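Long-range contact in endoglucanase (Ruminococcus champanellensis, PDB 6WQV), which probably cleaves internal beta-1,4 linkages of cellulose and, as a broad-specificity family 5 endoglucanase, of related plant polysaccharides such as xylan: residues Q18-I23 / P283-Q288. Residues are numbered along the deposited sequence; the frame is centred on the assembly and turned at random.
Sequences QLLDEI and PVIIGQ. Unlike the reference sequence in segment 283-288: Gln288 (reference Glu). With GLC (alpha-D-glucopyranose), chain E.
The N-terminal end of the (beta/alpha)8 barrel of this glycoside hydrolase is closed by helix 16-22, whose last turn packs against the start of the seventh barrel strand, 284-289. Leu20 carries the contact. Its CG lies beside the backbone N and anti to the carbonyl carbon (chi1 -70°), and its CB points at the strand, so the two methyls part onto Pro283 and Ile285, the residues on either side of Val284. Leu20 CD1 touches the CB corner of the Pro283 ring, 3.8 Å from Pro283 CB, with the two side chains crossing at about a right angle. Leu20 CD2 meets Ile285 CD1 methyl to methyl at 3.9 Å, the two chains crossing obliquely. Ile285 reaches it with CG1 anti to its own backbone N (chi1 -171°), sending the CD1 end into the barrel interior. Just past the helix, the CD1 of Ile23 comes to the same Ile285 CD1 more loosely, at 4.4 Å. The contact is thus small and apolar, lying at the N-terminal end of the barrel strands.

At the other end of the strand, Gln288, its chain extended beyond CG, reaches the bound glucose. The sugar O2 donates to Gln288 OE1 at 2.7 Å, and Gln288 NE2 lies only 2.5 Å from the sugar O1. Arg75 also bonds OE1 and Tyr243 bonds NE2, fixing the rotation of the amide; His241, His119, Asn163 and Glu331 bind the sugar as well.

Ile285 also packs inward against Ile237 and Ile319 of the two flanking strands, 236-241 and 318-322, while Val284 and Ile286 turn outward onto helix 263-278. The Leu20 carbonyl is bonded by Arg317, which ties helix 16-22 to the approach of the eighth strand.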
loop_
_atom_site.group_PDB
_atom_site.type_symbol
_atom_site.label_atom_id
_atom_site.label_comp_id
_atom_site.label_asym_id
_atom_site.label_seq_id
_atom_site.Cartn_x
_atom_site.Cartn_y
_atom_site.Cartn_z
ATOM N N GLN A 18 -9.956 4.256 -15.496
ATOM C CA GLN A 18 -9.243 3.759 -16.669
ATOM C C GLN A 18 -7.894 3.163 -16.294
ATOM O O GLN A 18 -7.501 2.119 -16.829
ATOM C CB GLN A 18 -9.067 4.885 -17.690
ATOM C CG GLN A 18 -10.347 5.249 -18.429
ATOM C CD GLN A 18 -10.241 6.538 -19.234
ATOM O OE1 GLN A 18 -9.467 7.436 -18.906
ATOM N NE2 GLN A 18 -11.031 6.627 -20.297
ATOM N N LEU A 19 -7.167 3.806 -15.377
ATOM C CA LEU A 19 -5.882 3.276 -14.950
ATOM C C LEU A 19 -6.065 1.947 -14.233
ATOM O O LEU A 19 -5.336 0.982 -14.503
ATOM C CB LEU A 19 -5.187 4.301 -14.055
ATOM C CG LEU A 19 -3.761 4.012 -13.613
ATOM C CD1 LEU A 19 -3.109 5.243 -13.003
ATOM C CD2 LEU A 19 -3.740 2.881 -12.601
ATOM N N LEU A 20 -7.049 1.865 -13.338
ATOM C CA LEU A 20 -7.294 0.616 -12.625
ATOM C C LEU A 20 -7.660 -0.513 -13.579
ATOM O O LEU A 20 -7.368 -1.682 -13.293
ATOM C CB LEU A 20 -8.377 0.818 -11.560
ATOM C CG LEU A 20 -7.936 1.679 -10.374
ATOM C CD1 LEU A 20 -9.163 2.132 -9.574
ATOM C CD2 LEU A 20 -6.939 0.969 -9.476
ATOM N N ASP A 21 -8.285 -0.202 -14.716
ATOM C CA ASP A 21 -8.632 -1.235 -15.686
ATOM C C ASP A 21 -7.422 -1.738 -16.462
ATOM O O ASP A 21 -7.513 -2.780 -17.121
ATOM C CB ASP A 21 -9.715 -0.749 -16.645
ATOM C CG ASP A 21 -11.097 -0.790 -16.016
ATOM O OD1 ASP A 21 -11.275 -1.491 -14.991
ATOM O OD2 ASP A 21 -12.006 -0.122 -16.546
ATOM N N GLU A 22 -6.299 -1.033 -16.396
ATOM C CA GLU A 22 -5.055 -1.533 -16.968
ATOM C C GLU A 22 -4.263 -2.394 -15.999
ATOM O O GLU A 22 -3.429 -3.190 -16.441
ATOM C CB GLU A 22 -4.191 -0.363 -17.430
ATOM C CG GLU A 22 -4.917 0.526 -18.403
ATOM C CD GLU A 22 -3.986 1.231 -19.352
ATOM O OE1 GLU A 22 -2.785 1.334 -19.029
ATOM O OE2 GLU A 22 -4.453 1.674 -20.423
ATOM N N ILE A 23 -4.489 -2.243 -14.693
ATOM C CA ILE A 23 -3.863 -3.110 -13.703
ATOM C C ILE A 23 -4.486 -4.499 -13.786
ATOM O O ILE A 23 -5.700 -4.646 -13.970
ATOM C CB ILE A 23 -4.027 -2.479 -12.306
ATOM C CG1 ILE A 23 -3.212 -1.183 -12.238
ATOM C CG2 ILE A 23 -3.641 -3.458 -11.229
ATOM C CD1 ILE A 23 -3.259 -0.447 -10.911
ATOM N N PRO A 283 -13.438 5.283 -6.987
ATOM C CA PRO A 283 -12.563 4.145 -7.277
ATOM C C PRO A 283 -11.891 3.624 -6.016
ATOM O O PRO A 283 -11.547 4.382 -5.105
ATOM C CB PRO A 283 -11.536 4.726 -8.257
ATOM C CG PRO A 283 -12.199 5.906 -8.850
ATOM C CD PRO A 283 -13.089 6.473 -7.781
ATOM N N VAL A 284 -11.692 2.310 -5.974
ATOM C CA VAL A 284 -11.099 1.659 -4.813
ATOM C C VAL A 284 -10.223 0.499 -5.266
ATOM O O VAL A 284 -10.519 -0.188 -6.252
ATOM C CB VAL A 284 -12.179 1.201 -3.794
ATOM C CG1 VAL A 284 -13.139 0.200 -4.441
ATOM C CG2 VAL A 284 -11.536 0.636 -2.537
ATOM N N ILE A 285 -9.135 0.289 -4.535
ATOM C CA ILE A 285 -8.191 -0.794 -4.781
ATOM C C ILE A 285 -7.902 -1.463 -3.446
ATOM O O ILE A 285 -7.912 -0.814 -2.397
ATOM C CB ILE A 285 -6.891 -0.269 -5.435
ATOM C CG1 ILE A 285 -6.005 -1.425 -5.897
ATOM C CG2 ILE A 285 -6.128 0.646 -4.463
ATOM C CD1 ILE A 285 -4.905 -1.000 -6.848
ATOM N N ILE A 286 -7.677 -2.777 -3.478
ATOM C CA ILE A 286 -7.206 -3.508 -2.297
ATOM C C ILE A 286 -5.684 -3.506 -2.387
ATOM O O ILE A 286 -5.065 -4.336 -3.058
ATOM C CB ILE A 286 -7.817 -4.906 -2.189
ATOM C CG1 ILE A 286 -9.318 -4.781 -1.910
ATOM C CG2 ILE A 286 -7.123 -5.705 -1.082
ATOM C CD1 ILE A 286 -10.108 -6.045 -2.119
ATOM N N GLY A 287 -5.067 -2.524 -1.716
ATOM C CA GLY A 287 -3.637 -2.311 -1.838
ATOM C C GLY A 287 -2.793 -3.284 -1.061
ATOM O O GLY A 287 -1.588 -3.380 -1.327
ATOM N N GLN A 288 -3.398 -4.003 -0.111
ATOM C CA GLN A 288 -2.762 -5.145 0.531
ATOM C C GLN A 288 -3.810 -6.194 0.861
ATOM O O GLN A 288 -4.855 -5.869 1.436
ATOM C CB GLN A 288 -2.081 -4.761 1.845
ATOM C CG GLN A 288 -0.953 -3.761 1.738
ATOM C CD GLN A 288 -0.254 -3.509 3.075
ATOM O OE1 GLN A 288 0.346 -2.460 3.285
ATOM N NE2 GLN A 288 -0.327 -4.478 3.978
HETATM C C1 GLC E . -0.680 -3.642 7.161
HETATM C C2 GLC E . 0.697 -3.044 6.940
HETATM C C3 GLC E . 1.833 -3.925 6.646
HETATM C C4 GLC E . 1.818 -5.136 7.549
HETATM C C5 GLC E . 0.529 -5.871 7.265
HETATM C C6 GLC E . 0.422 -7.239 7.915
HETATM O O1 GLC E . -1.493 -3.751 6.068
HETATM O O2 GLC E . 0.543 -1.988 5.944
HETATM O O3 GLC E . 3.060 -3.138 6.879
HETATM O O4 GLC E . 2.974 -5.935 7.281
HETATM O O5 GLC E . -0.604 -5.048 7.753
HETATM O O6 GLC E . 0.426 -7.149 9.273
#